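Local coordinates for conserved protein (Methanosarcina mazei, PDB 2NR4) that is of unknown function but binds flavin mononucleotide beside a six-stranded antiparallel beta-barrel, at residues A77-Y82 and P111-A116; S22-R27 and A118-E123; D83-V88 and K201-L206; P156-N161 and S193-D198. One frame throughout, in Å; residues are numbered along the deposited sequence.

Contact 1 (A77-Y82 and P111-A116)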
loop_
_atom_site.group_PDB
_atom_site.type_symbol
_atom_site.label_atom_id
_atom_site.label_comp_id
_atom_site.label_asym_id
_atom_site.label_seq_id
_atom_site.Cartn_x
_atom_site.Cartn_y
_atom_site.Cartn_z
ATOM N N ALA A 77 14.401 8.975 -12.610
ATOM C CA ALA A 77 13.179 8.288 -13.026
ATOM C C ALA A 77 12.482 7.687 -11.792
ATOM O O ALA A 77 13.143 7.143 -10.917
ATOM C CB ALA A 77 13.509 7.177 -13.994
ATOM N N SER A 78 11.164 7.842 -11.711
ATOM C CA SER A 78 10.405 7.065 -10.758
ATOM C C SER A 78 10.244 5.632 -11.247
ATOM O O SER A 78 10.061 5.379 -12.450
ATOM C CB SER A 78 9.002 7.700 -10.599
ATOM O OG SER A 78 8.318 7.774 -11.847
ATOM N N ASN A 79 10.246 4.688 -10.321
ATOM C CA ASN A 79 9.904 3.281 -10.567
ATOM C C ASN A 79 8.924 2.787 -9.500
ATOM O O ASN A 79 9.285 2.714 -8.308
ATOM C CB ASN A 79 11.140 2.387 -10.483
ATOM C CG ASN A 79 12.193 2.783 -11.528
ATOM O OD1 ASN A 79 12.173 2.276 -12.652
ATOM N ND2 ASN A 79 13.052 3.743 -11.185
ATOM N N VAL A 80 7.734 2.418 -9.941
ATOM C CA VAL A 80 6.720 1.860 -9.013
ATOM C C VAL A 80 7.039 0.403 -8.769
ATOM O O VAL A 80 7.156 -0.386 -9.721
ATOM C CB VAL A 80 5.251 2.024 -9.530
ATOM C CG1 VAL A 80 4.286 1.269 -8.585
ATOM C CG2 VAL A 80 4.888 3.518 -9.658
ATOM N N VAL A 81 7.213 0.062 -7.503
ATOM C CA VAL A 81 7.623 -1.272 -7.088
ATOM C C VAL A 81 6.682 -1.723 -5.949
ATOM O O VAL A 81 6.496 -0.990 -4.968
ATOM C CB VAL A 81 9.113 -1.192 -6.647
ATOM C CG1 VAL A 81 9.514 -2.358 -5.700
ATOM C CG2 VAL A 81 10.061 -0.994 -7.890
ATOM N N TYR A 82 6.106 -2.920 -6.079
ATOM C CA TYR A 82 5.266 -3.510 -5.013
ATOM C C TYR A 82 6.026 -4.601 -4.252
ATOM O O TYR A 82 5.526 -5.130 -3.281
ATOM C CB TYR A 82 3.988 -4.148 -5.593
ATOM C CG TYR A 82 3.099 -3.197 -6.361
ATOM C CD1 TYR A 82 2.932 -1.890 -5.957
ATOM C CD2 TYR A 82 2.387 -3.640 -7.466
ATOM C CE1 TYR A 82 2.088 -1.020 -6.657
ATOM C CE2 TYR A 82 1.561 -2.782 -8.171
ATOM C CZ TYR A 82 1.420 -1.476 -7.765
ATOM O OH TYR A 82 0.611 -0.620 -8.477
ATOM N N PRO A 111 18.526 4.880 -17.250
ATOM C CA PRO A 111 18.216 3.621 -16.597
ATOM C C PRO A 111 16.880 3.660 -15.808
ATOM O O PRO A 111 16.643 4.614 -15.043
ATOM C CB PRO A 111 19.351 3.481 -15.594
ATOM C CG PRO A 111 19.749 4.866 -15.267
ATOM C CD PRO A 111 19.615 5.595 -16.562
ATOM N N VAL A 112 16.060 2.637 -16.006
ATOM C CA VAL A 112 14.875 2.378 -15.134
ATOM C C VAL A 112 14.991 0.937 -14.660
ATOM O O VAL A 112 15.782 0.176 -15.225
ATOM C CB VAL A 112 13.552 2.655 -15.865
ATOM C CG1 VAL A 112 13.438 4.139 -16.261
ATOM C CG2 VAL A 112 13.350 1.733 -17.090
ATOM N N LEU A 113 14.251 0.556 -13.619
ATOM C CA LEU A 113 14.276 -0.831 -13.162
ATOM C C LEU A 113 13.521 -1.761 -14.102
ATOM O O LEU A 113 12.412 -1.454 -14.529
ATOM C CB LEU A 113 13.712 -0.967 -11.750
ATOM C CG LEU A 113 14.495 -0.184 -10.689
ATOM C CD1 LEU A 113 13.784 -0.325 -9.323
ATOM C CD2 LEU A 113 15.912 -0.706 -10.581
ATOM N N LYS A 114 14.123 -2.910 -14.399
ATOM C CA LYS A 114 13.460 -3.917 -15.233
ATOM C C LYS A 114 12.199 -4.450 -14.560
ATOM O O LYS A 114 11.244 -4.814 -15.251
ATOM C CB LYS A 114 14.396 -5.072 -15.504
ATOM C CG LYS A 114 15.486 -4.703 -16.495
ATOM C CD LYS A 114 16.529 -5.823 -16.561
ATOM C CE LYS A 114 16.028 -6.969 -17.370
ATOM N NZ LYS A 114 17.226 -7.468 -18.139
ATOM N N GLU A 115 12.228 -4.475 -13.230
ATOM C CA GLU A 115 11.114 -4.965 -12.426
ATOM C C GLU A 115 10.124 -3.850 -12.031
ATOM O O GLU A 115 9.197 -4.095 -11.266
ATOM C CB GLU A 115 11.631 -5.695 -11.192
ATOM C CG GLU A 115 12.339 -7.041 -11.490
ATOM C CD GLU A 115 11.520 -8.013 -12.355
ATOM O OE1 GLU A 115 10.277 -8.124 -12.179
ATOM O OE2 GLU A 115 12.130 -8.690 -13.216
ATOM N N ALA A 116 10.299 -2.646 -12.565
ATOM C CA ALA A 116 9.303 -1.586 -12.349
ATOM C C ALA A 116 7.925 -1.936 -12.922
ATOM O O ALA A 116 7.795 -2.477 -14.028
ATOM C CB ALA A 116 9.779 -0.271 -12.932
#
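Asn79 stands almost at a right angle to Leu113, and this crossing organises the meeting of 77-82 with 111-116. With CG anti to its own carbonyl carbon (chi1 -61°), the Asn79 amide reaches the start of the turn at Leu113, where OD1 accepts the Leu113 backbone N-H at 2.9 Å. The bond is fairly straight, 161° at the hydrogen, but the donor sits well above the carbonyl plane and not on a lone pair. Carbon closes in around the same oxygen: Val112 CB and Ala116 CB both come to 3.5 Å from Asn79 OD1. The other end of the amide is also held, since Asn79 ND2 donates to Ile34 O and Ser36 OG of strand 29-37, so both amide heteroatoms have partners in a buried setting and the flip of the group is defined.

Strand 75-79 is one of the six strands of the closed antiparallel barrel, between 118-130 and 29-37, whereas 110-113 pairs with 100-103 in a separate two-stranded hairpin. Their axes run 11° apart at 7.1 Å, yet no backbone hydrogen bond joins the two segments; a side-chain amide bridges them instead. Leu113 then leads into a type I turn closed by Ala116 N to Leu113 O.

Apolar contacts lie to either side of the amide along 77-82. Ala77 CB touches Val112 CG1 at 3.8 Å, while Val81, also crossing Leu113 nearly perpendicularly, sets CG2 against Leu113 CD1 at 4.0 Å. At the last residue of the turn, Ala116 CA lies 3.6 Å from Val80 O in a CA-H...O contact.

Contact 2 (S22-R27 and A118-E123)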
loop_
_atom_site.group_PDB
_atom_site.type_symbol
_atom_site.label_atom_id
_atom_site.label_comp_id
_atom_site.label_asym_id
_atom_site.label_seq_id
_atom_site.Cartn_x
_atom_site.Cartn_y
_atom_site.Cartn_z
ATOM N N SER A 22 -0.713 10.148 -12.879
ATOM C CA SER A 22 -1.402 9.211 -11.967
ATOM C C SER A 22 -1.501 7.807 -12.544
ATOM O O SER A 22 -1.544 6.814 -11.798
ATOM C CB SER A 22 -2.789 9.739 -11.614
ATOM O OG SER A 22 -3.623 9.621 -12.736
ATOM N N SER A 23 -1.542 7.711 -13.877
ATOM C CA SER A 23 -1.483 6.431 -14.570
ATOM C C SER A 23 -0.174 5.676 -14.365
ATOM O O SER A 23 -0.123 4.450 -14.559
ATOM C CB SER A 23 -1.675 6.660 -16.078
ATOM O OG SER A 23 -3.027 6.985 -16.328
ATOM N N PHE A 24 0.878 6.407 -13.979
ATOM C CA PHE A 24 2.217 5.804 -13.758
ATOM C C PHE A 24 2.606 5.827 -12.280
ATOM O O PHE A 24 3.764 5.651 -11.940
ATOM C CB PHE A 24 3.264 6.532 -14.610
ATOM C CG PHE A 24 2.961 6.464 -16.096
ATOM C CD1 PHE A 24 3.356 5.369 -16.838
ATOM C CD2 PHE A 24 2.205 7.463 -16.702
ATOM C CE1 PHE A 24 3.042 5.284 -18.188
ATOM C CE2 PHE A 24 1.893 7.395 -18.045
ATOM C CZ PHE A 24 2.321 6.301 -18.789
ATOM N N GLY A 25 1.614 6.034 -11.413
ATOM C CA GLY A 25 1.824 5.893 -9.978
ATOM C C GLY A 25 2.274 7.156 -9.295
ATOM O O GLY A 25 2.584 7.110 -8.117
ATOM N N ILE A 26 2.283 8.298 -9.989
ATOM C CA ILE A 26 2.621 9.581 -9.360
ATOM C C ILE A 26 1.329 10.306 -8.990
ATOM O O ILE A 26 0.742 11.011 -9.817
ATOM C CB ILE A 26 3.535 10.475 -10.251
ATOM C CG1 ILE A 26 4.671 9.640 -10.862
ATOM C CG2 ILE A 26 4.072 11.717 -9.472
ATOM C CD1 ILE A 26 5.501 8.925 -9.851
ATOM N N ARG A 27 0.915 10.130 -7.737
ATOM C CA ARG A 27 -0.420 10.511 -7.256
ATOM C C ARG A 27 -0.314 11.629 -6.258
ATOM O O ARG A 27 0.782 11.967 -5.776
ATOM C CB ARG A 27 -1.087 9.353 -6.519
ATOM C CG ARG A 27 -0.895 7.981 -7.078
ATOM C CD ARG A 27 -1.939 7.652 -8.036
ATOM N NE ARG A 27 -3.262 7.744 -7.405
ATOM C CZ ARG A 27 -3.941 6.715 -6.911
ATOM N NH1 ARG A 27 -3.425 5.487 -6.955
ATOM N NH2 ARG A 27 -5.150 6.923 -6.376
ATOM N N ALA A 118 5.632 0.586 -13.385
ATOM C CA ALA A 118 5.533 1.742 -14.250
ATOM C C ALA A 118 6.705 2.684 -13.947
ATOM O O ALA A 118 7.126 2.829 -12.763
ATOM C CB ALA A 118 4.187 2.462 -14.003
ATOM N N TRP A 119 7.228 3.347 -14.985
ATOM C CA TRP A 119 8.365 4.285 -14.805
ATOM C C TRP A 119 8.079 5.611 -15.481
ATOM O O TRP A 119 7.307 5.664 -16.475
ATOM C CB TRP A 119 9.709 3.652 -15.281
ATOM C CG TRP A 119 9.662 3.152 -16.691
ATOM C CD1 TRP A 119 9.422 1.860 -17.098
ATOM C CD2 TRP A 119 9.806 3.936 -17.891
ATOM N NE1 TRP A 119 9.427 1.799 -18.500
ATOM C CE2 TRP A 119 9.662 3.054 -18.997
ATOM C CE3 TRP A 119 10.074 5.294 -18.139
ATOM C CZ2 TRP A 119 9.757 3.496 -20.331
ATOM C CZ3 TRP A 119 10.162 5.729 -19.457
ATOM C CH2 TRP A 119 9.981 4.829 -20.536
ATOM N N VAL A 120 8.647 6.681 -14.940
ATOM C CA VAL A 120 8.598 7.998 -15.585
ATOM C C VAL A 120 10.000 8.566 -15.506
ATOM O O VAL A 120 10.581 8.646 -14.413
ATOM C CB VAL A 120 7.613 8.985 -14.888
ATOM C CG1 VAL A 120 7.551 10.334 -15.661
ATOM C CG2 VAL A 120 6.195 8.354 -14.758
ATOM N N VAL A 121 10.558 8.957 -16.647
ATOM C CA VAL A 121 11.815 9.687 -16.639
ATOM C C VAL A 121 11.527 11.192 -16.511
ATOM O O VAL A 121 10.788 11.774 -17.322
ATOM C CB VAL A 121 12.683 9.386 -17.928
ATOM C CG1 VAL A 121 14.004 10.142 -17.816
ATOM C CG2 VAL A 121 12.911 7.901 -18.063
ATOM N N PHE A 122 12.142 11.831 -15.525
ATOM C CA PHE A 122 11.952 13.280 -15.317
ATOM C C PHE A 122 13.249 14.062 -15.482
ATOM O O PHE A 122 14.296 13.623 -14.994
ATOM C CB PHE A 122 11.513 13.565 -13.887
ATOM C CG PHE A 122 10.175 12.972 -13.495
ATOM C CD1 PHE A 122 8.979 13.656 -13.777
ATOM C CD2 PHE A 122 10.128 11.797 -12.740
ATOM C CE1 PHE A 122 7.738 13.140 -13.325
ATOM C CE2 PHE A 122 8.914 11.266 -12.328
ATOM C CZ PHE A 122 7.710 11.959 -12.622
ATOM N N GLU A 123 13.150 15.247 -16.083
ATOM C CA GLU A 123 14.159 16.289 -15.941
ATOM C C GLU A 123 13.905 16.987 -14.594
ATOM O O GLU A 123 12.788 17.373 -14.287
ATOM C CB GLU A 123 14.059 17.336 -17.080
ATOM C CG GLU A 123 15.011 18.525 -16.828
ATOM C CD GLU A 123 15.136 19.457 -18.033
ATOM O OE1 GLU A 123 14.456 19.187 -19.058
ATOM O OE2 GLU A 123 15.921 20.440 -17.924
HETATM O O HOH W 1 6.585 5.684 -11.985
#
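The loop 22-27, which precedes the first barrel strand, folds against strand 118-130 of the six-stranded antiparallel barrel, and no direct hydrogen bond joins the two segments. Apolar contacts carry the packing. Phe24 has CG anti to its carbonyl carbon (chi1 -60°), and its side chain crosses that of Val120 at about a right angle. The closest approach is at the root of the aromatic side chain: Val120 CG2, itself anti to the carbonyl carbon, lies 3.5 Å from Phe24 CB and 4.0 Å from Phe24 CG. Ala118 CB comes to the ring edge, near its plane, at 4.1 Å from Phe24 CD1. Two residues on, Ile26 CG1 meets the edge of the Phe122 ring at 4.2 Å from CZ, and Val120 CG1 lies over one face of that same ring, offset toward its rim. Ile26 also touches Ile49, Met51 and Ser78, so its side chain packs against three barrel strands, 43-51, 75-79 and 118-130.

Backbone geometry turns the chain between the two hydrophobic anchors. Gly25 adopts positive phi (89°), where a beta carbon would press on the carbonyl oxygen of Phe24. On the far side of the loop, Arg27 forms a salt bridge with Glu152 of the second subunit.

The polar link is indirect: one water donates both its hydrogens, to Phe24 O at 2.8 Å and to Ala118 O at 3.0 Å.

Contact 3 (D83-V88 and K201-L206)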
loop_
_atom_site.group_PDB
_atom_site.type_symbol
_atom_site.label_atom_id
_atom_site.label_comp_id
_atom_site.label_asym_id
_atom_site.label_seq_id
_atom_site.Cartn_x
_atom_site.Cartn_y
_atom_site.Cartn_z
ATOM N N ASP A 83 7.256 -4.880 -4.673
ATOM C CA ASP A 83 8.080 -5.906 -4.063
ATOM C C ASP A 83 8.899 -5.360 -2.880
ATOM O O ASP A 83 9.761 -4.504 -3.073
ATOM C CB ASP A 83 8.999 -6.466 -5.149
ATOM C CG ASP A 83 9.916 -7.546 -4.643
ATOM O OD1 ASP A 83 9.678 -8.158 -3.539
ATOM O OD2 ASP A 83 10.888 -7.784 -5.395
ATOM N N PRO A 84 8.633 -5.848 -1.651
ATOM C CA PRO A 84 9.315 -5.256 -0.500
ATOM C C PRO A 84 10.814 -5.613 -0.505
ATOM O O PRO A 84 11.608 -4.877 0.049
ATOM C CB PRO A 84 8.594 -5.904 0.687
ATOM C CG PRO A 84 8.167 -7.252 0.123
ATOM C CD PRO A 84 7.709 -6.923 -1.245
ATOM N N ILE A 85 11.165 -6.754 -1.097
ATOM C CA ILE A 85 12.591 -7.139 -1.264
ATOM C C ILE A 85 13.399 -6.079 -2.023
ATOM O O ILE A 85 14.456 -5.639 -1.577
ATOM C CB ILE A 85 12.759 -8.550 -1.877
ATOM C CG1 ILE A 85 12.253 -9.627 -0.884
ATOM C CG2 ILE A 85 14.269 -8.797 -2.180
ATOM C CD1 ILE A 85 12.100 -11.033 -1.505
ATOM N N LEU A 86 12.876 -5.639 -3.164
ATOM C CA LEU A 86 13.541 -4.580 -3.953
ATOM C C LEU A 86 13.639 -3.253 -3.213
ATOM O O LEU A 86 14.679 -2.562 -3.252
ATOM C CB LEU A 86 12.857 -4.455 -5.308
ATOM C CG LEU A 86 13.539 -3.993 -6.590
ATOM C CD1 LEU A 86 14.961 -4.616 -6.770
ATOM C CD2 LEU A 86 12.630 -4.386 -7.727
ATOM N N PHE A 87 12.592 -2.875 -2.477
ATOM C CA PHE A 87 12.723 -1.728 -1.606
ATOM C C PHE A 87 13.875 -1.776 -0.626
ATOM O O PHE A 87 14.576 -0.789 -0.402
ATOM C CB PHE A 87 11.422 -1.497 -0.782
ATOM C CG PHE A 87 10.588 -0.398 -1.294
ATOM C CD1 PHE A 87 10.830 0.908 -0.895
ATOM C CD2 PHE A 87 9.559 -0.655 -2.185
ATOM C CE1 PHE A 87 10.063 1.926 -1.372
ATOM C CE2 PHE A 87 8.800 0.371 -2.658
ATOM C CZ PHE A 87 9.075 1.663 -2.251
ATOM N N VAL A 88 14.024 -2.912 0.047
ATOM C CA VAL A 88 15.009 -3.006 1.087
ATOM C C VAL A 88 16.379 -3.110 0.419
ATOM O O VAL A 88 17.304 -2.461 0.844
ATOM C CB VAL A 88 14.739 -4.199 2.021
ATOM C CG1 VAL A 88 15.891 -4.413 2.990
ATOM C CG2 VAL A 88 13.425 -3.967 2.831
ATOM N N LYS A 201 8.631 -11.303 4.745
ATOM C CA LYS A 201 9.432 -11.931 5.780
ATOM C C LYS A 201 10.905 -11.963 5.364
ATOM O O LYS A 201 11.766 -11.698 6.198
ATOM C CB LYS A 201 8.855 -13.294 6.185
ATOM C CG LYS A 201 7.456 -13.188 6.854
ATOM C CD LYS A 201 6.861 -14.610 7.070
ATOM C CE LYS A 201 5.378 -14.574 7.439
ATOM N NZ LYS A 201 4.782 -15.956 7.423
ATOM N N LYS A 202 11.169 -12.201 4.082
ATOM C CA LYS A 202 12.523 -12.095 3.502
ATOM C C LYS A 202 13.081 -10.664 3.572
ATOM O O LYS A 202 14.259 -10.459 3.892
ATOM C CB LYS A 202 12.550 -12.573 2.037
ATOM C CG LYS A 202 12.490 -14.079 1.818
ATOM C CD LYS A 202 13.005 -14.461 0.403
ATOM C CE LYS A 202 12.070 -15.504 -0.263
ATOM N NZ LYS A 202 11.682 -16.571 0.720
ATOM N N ALA A 203 12.222 -9.673 3.289
ATOM C CA ALA A 203 12.610 -8.259 3.371
ATOM C C ALA A 203 13.055 -7.848 4.766
ATOM O O ALA A 203 14.082 -7.201 4.927
ATOM C CB ALA A 203 11.476 -7.346 2.872
ATOM N N MET A 204 12.301 -8.264 5.783
ATOM C CA MET A 204 12.676 -7.981 7.160
ATOM C C MET A 204 14.017 -8.590 7.507
ATOM O O MET A 204 14.830 -7.947 8.161
ATOM C CB MET A 204 11.612 -8.490 8.137
ATOM C CG MET A 204 10.396 -7.594 8.254
ATOM S SD MET A 204 10.711 -5.835 8.608
ATOM C CE MET A 204 11.591 -5.865 10.064
ATOM N N LYS A 205 14.265 -9.815 7.064
ATOM C CA LYS A 205 15.559 -10.467 7.295
ATOM C C LYS A 205 16.697 -9.634 6.695
ATOM O O LYS A 205 17.761 -9.472 7.312
ATOM C CB LYS A 205 15.557 -11.873 6.696
ATOM C CG LYS A 205 16.106 -12.986 7.633
ATOM C CD LYS A 205 15.893 -14.390 7.023
ATOM C CE LYS A 205 15.461 -15.436 8.077
ATOM N NZ LYS A 205 16.511 -16.430 8.526
ATOM N N LEU A 206 16.467 -9.070 5.507
ATOM C CA LEU A 206 17.464 -8.202 4.898
ATOM C C LEU A 206 17.745 -6.933 5.689
ATOM O O LEU A 206 18.897 -6.450 5.707
ATOM C CB LEU A 206 17.121 -7.884 3.440
ATOM C CG LEU A 206 17.116 -9.044 2.431
ATOM C CD1 LEU A 206 16.828 -8.456 1.059
ATOM C CD2 LEU A 206 18.455 -9.816 2.389
#
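Ile85 can be traced outward from the helix that begins at Pro84. Its CB does not point straight at 201-206; the branches make the contact. CG2, anti to the backbone N, meets Leu206 CD1 at 4.1 Å. CG1, anti to the carbonyl carbon (chi1 -67°), lies against the facing helix, 4.2 Å from both Lys202 CB and Ala203 N. The extended second torsion then carries CD1 to the aliphatic part of Lys202, 3.9 Å from Lys202 CB. Lys202 CD still touches Ile85 CD1, at 4.0 Å; the lysine chain then bends at its third and fourth torsions, and its amine turns off from segment 83-88.

These are two nearly parallel helices, with segment axes 14° apart and 8.5 Å at closest approach. Ala203, the nearest residue to Ile85 by backbone register, allows so close a spacing by presenting just a methyl group. Helix 84-92 belongs to the barrel-containing part of the chain, and it carries Thr91, an FMN-site residue one turn after Val88.

Ala203 CB faces Pro84 CB and Val88 CG2, each 3.9 Å away. Val88 CG1 reaches Leu206 CB at 3.7 Å and also lies near Ala203 O. At the start of helix 84-92, Asp83 is the N-cap, its OD1 accepting Ile85 N from well above the carboxylate plane; the angle of 137° at the hydrogen makes this a bent bond.

Contact 4 (P156-N161 and S193-D198); sequences PNRGFN and SKCGGD
A chi1 of -179° sets Asn157 CG anti to its backbone N, and the second torsion (-65°) turns the amide so that it serves two helix ends at once. Asn157 is the N-cap of helix 158-176. Its OD1 accepts Phe160 N at 2.9 Å, the classic N-cap bond, with a weak and more bent second bond from Gly159 N. The other amide atom works across the contact: ND2 donates to Cys195 O, at the end of helix 179-195, over 3.2 Å and with an angle of 140° at the hydrogen. That angle makes the link a bent one, and the donor also stands above the Cys195 carbonyl plane, not on a lone pair. One side chain thus ties the start of the first C-terminal helix to the end of the second, within the helical part that follows the barrel.

Tight backbone packing accompanies the bond. Gly159 and Gly196 bring their CA atoms to 4.0 Å, and a beta carbon on Gly159 would clash with Gly196 N and Cys195 C. Gly196 is also where the chain leaves helical geometry, and Gly197 then takes the N-cap position of helix 198-210. The second subunit adjoins much of this region: Arg158 NH2 forms a salt bridge with Glu165 of that chain.

Cys195 packs its side chain against the first turn of helix 158-176. Its CB lies 3.5 Å from Gly159 N, while SG, anti to the carbonyl carbon, comes to rest 4.1 Å from Arg158 CB.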
loop_
_atom_site.group_PDB
_atom_site.type_symbol
_atom_site.label_atom_id
_atom_site.label_comp_id
_atom_site.label_asym_id
_atom_site.label_seq_id
_atom_site.Cartn_x
_atom_site.Cartn_y
_atom_site.Cartn_z
ATOM N N PRO A 156 -4.170 -3.588 -0.004
ATOM C CA PRO A 156 -3.482 -3.157 1.227
ATOM C C PRO A 156 -3.029 -4.347 2.095
ATOM O O PRO A 156 -3.774 -5.359 2.312
ATOM C CB PRO A 156 -4.544 -2.282 1.931
ATOM C CG PRO A 156 -5.306 -1.648 0.728
ATOM C CD PRO A 156 -5.494 -2.924 -0.115
ATOM N N ASN A 157 -1.774 -4.261 2.529
ATOM C CA ASN A 157 -1.188 -5.310 3.354
ATOM C C ASN A 157 -0.320 -4.628 4.415
ATOM O O ASN A 157 0.662 -3.919 4.086
ATOM C CB ASN A 157 -0.408 -6.271 2.455
ATOM C CG ASN A 157 0.220 -7.417 3.234
ATOM O OD1 ASN A 157 1.107 -7.211 4.071
ATOM N ND2 ASN A 157 -0.232 -8.627 2.961
ATOM N N ARG A 158 -0.698 -4.810 5.678
ATOM C CA ARG A 158 -0.021 -4.147 6.771
ATOM C C ARG A 158 1.414 -4.667 6.954
ATOM O O ARG A 158 2.208 -3.983 7.566
ATOM C CB ARG A 158 -0.790 -4.321 8.069
ATOM C CG ARG A 158 -2.180 -3.613 8.065
ATOM C CD ARG A 158 -2.895 -4.051 9.306
ATOM N NE ARG A 158 -2.380 -3.362 10.468
ATOM C CZ ARG A 158 -2.413 -3.870 11.696
ATOM N NH1 ARG A 158 -2.935 -5.085 11.915
ATOM N NH2 ARG A 158 -1.946 -3.159 12.694
ATOM N N GLY A 159 1.687 -5.878 6.468
ATOM C CA GLY A 159 3.037 -6.476 6.489
ATOM C C GLY A 159 3.964 -5.746 5.535
ATOM O O GLY A 159 5.096 -5.358 5.905
ATOM N N PHE A 160 3.490 -5.521 4.312
ATOM C CA PHE A 160 4.243 -4.708 3.353
ATOM C C PHE A 160 4.461 -3.303 3.909
ATOM O O PHE A 160 5.574 -2.768 3.901
ATOM C CB PHE A 160 3.525 -4.642 2.004
ATOM C CG PHE A 160 4.239 -3.773 1.007
ATOM C CD1 PHE A 160 5.240 -4.321 0.206
ATOM C CD2 PHE A 160 3.979 -2.385 0.922
ATOM C CE1 PHE A 160 5.955 -3.540 -0.691
ATOM C CE2 PHE A 160 4.703 -1.572 0.003
ATOM C CZ PHE A 160 5.711 -2.164 -0.810
ATOM N N ASN A 161 3.390 -2.717 4.460
ATOM C CA ASN A 161 3.485 -1.380 5.027
ATOM C C ASN A 161 4.489 -1.326 6.179
ATOM O O ASN A 161 5.198 -0.337 6.349
ATOM C CB ASN A 161 2.097 -0.929 5.499
ATOM C CG ASN A 161 1.095 -0.831 4.364
ATOM O OD1 ASN A 161 1.423 -0.941 3.176
ATOM N ND2 ASN A 161 -0.179 -0.633 4.734
ATOM N N SER A 193 5.623 -10.410 10.052
ATOM C CA SER A 193 5.464 -11.830 10.299
ATOM C C SER A 193 3.997 -12.270 10.330
ATOM O O SER A 193 3.679 -13.361 9.846
ATOM C CB SER A 193 6.108 -12.227 11.618
ATOM O OG SER A 193 6.265 -13.643 11.578
ATOM N N LYS A 194 3.132 -11.448 10.939
ATOM C CA LYS A 194 1.710 -11.775 11.058
ATOM C C LYS A 194 0.993 -11.544 9.756
ATOM O O LYS A 194 0.227 -12.403 9.303
ATOM C CB LYS A 194 1.044 -10.966 12.168
ATOM C CG LYS A 194 1.665 -11.206 13.519
ATOM C CD LYS A 194 1.037 -10.318 14.604
ATOM C CE LYS A 194 1.153 -10.989 15.987
ATOM N NZ LYS A 194 0.501 -12.350 15.951
ATOM N N CYS A 195 1.255 -10.395 9.133
ATOM C CA CYS A 195 0.450 -9.940 7.968
ATOM C C CYS A 195 1.108 -10.146 6.620
ATOM O O CYS A 195 0.432 -10.237 5.593
ATOM C CB CYS A 195 0.036 -8.446 8.128
ATOM S SG CYS A 195 -0.839 -8.054 9.680
ATOM N N GLY A 196 2.447 -10.222 6.584
ATOM C CA GLY A 196 3.102 -10.323 5.281
ATOM C C GLY A 196 3.082 -11.736 4.755
ATOM O O GLY A 196 2.704 -12.654 5.481
ATOM N N GLY A 197 3.451 -11.882 3.503
ATOM C CA GLY A 197 3.817 -13.156 2.898
ATOM C C GLY A 197 5.294 -13.423 3.010
ATOM O O GLY A 197 6.018 -12.719 3.756
ATOM N N ASP A 198 5.744 -14.439 2.263
ATOM C CA ASP A 198 7.175 -14.778 2.165
ATOM C C ASP A 198 8.078 -13.597 1.787
ATOM O O ASP A 198 9.165 -13.453 2.351
ATOM C CB ASP A 198 7.413 -15.920 1.165
ATOM C CG ASP A 198 6.946 -17.262 1.692
ATOM O OD1 ASP A 198 6.694 -17.345 2.908
ATOM O OD2 ASP A 198 6.823 -18.230 0.899
#

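In the fold
Contacts 1 and 2 each set an outlying element (strand 110-113 with its turn, loop 22-27) against a barrel strand; contact 4 lies in the helical part, and contact 3 bridges the two parts. Contacts 1, 2 and 4 are buried; contact 3 is partly buried, with lysines on its outer side. The first two share neighbouring strands, as Ser78 N and Val80 N probably bond to Val120 O and Ala118 O, yet contact 1 turns on a side-chain amide and contact 2 on apolar groups plus a water. Contact 3 is apolar; contact 4 relies on a capping amide and glycines. Phe160 CE1 touches Tyr82 O and Pro84 N, connecting contact 4 with contacts 1 and 3.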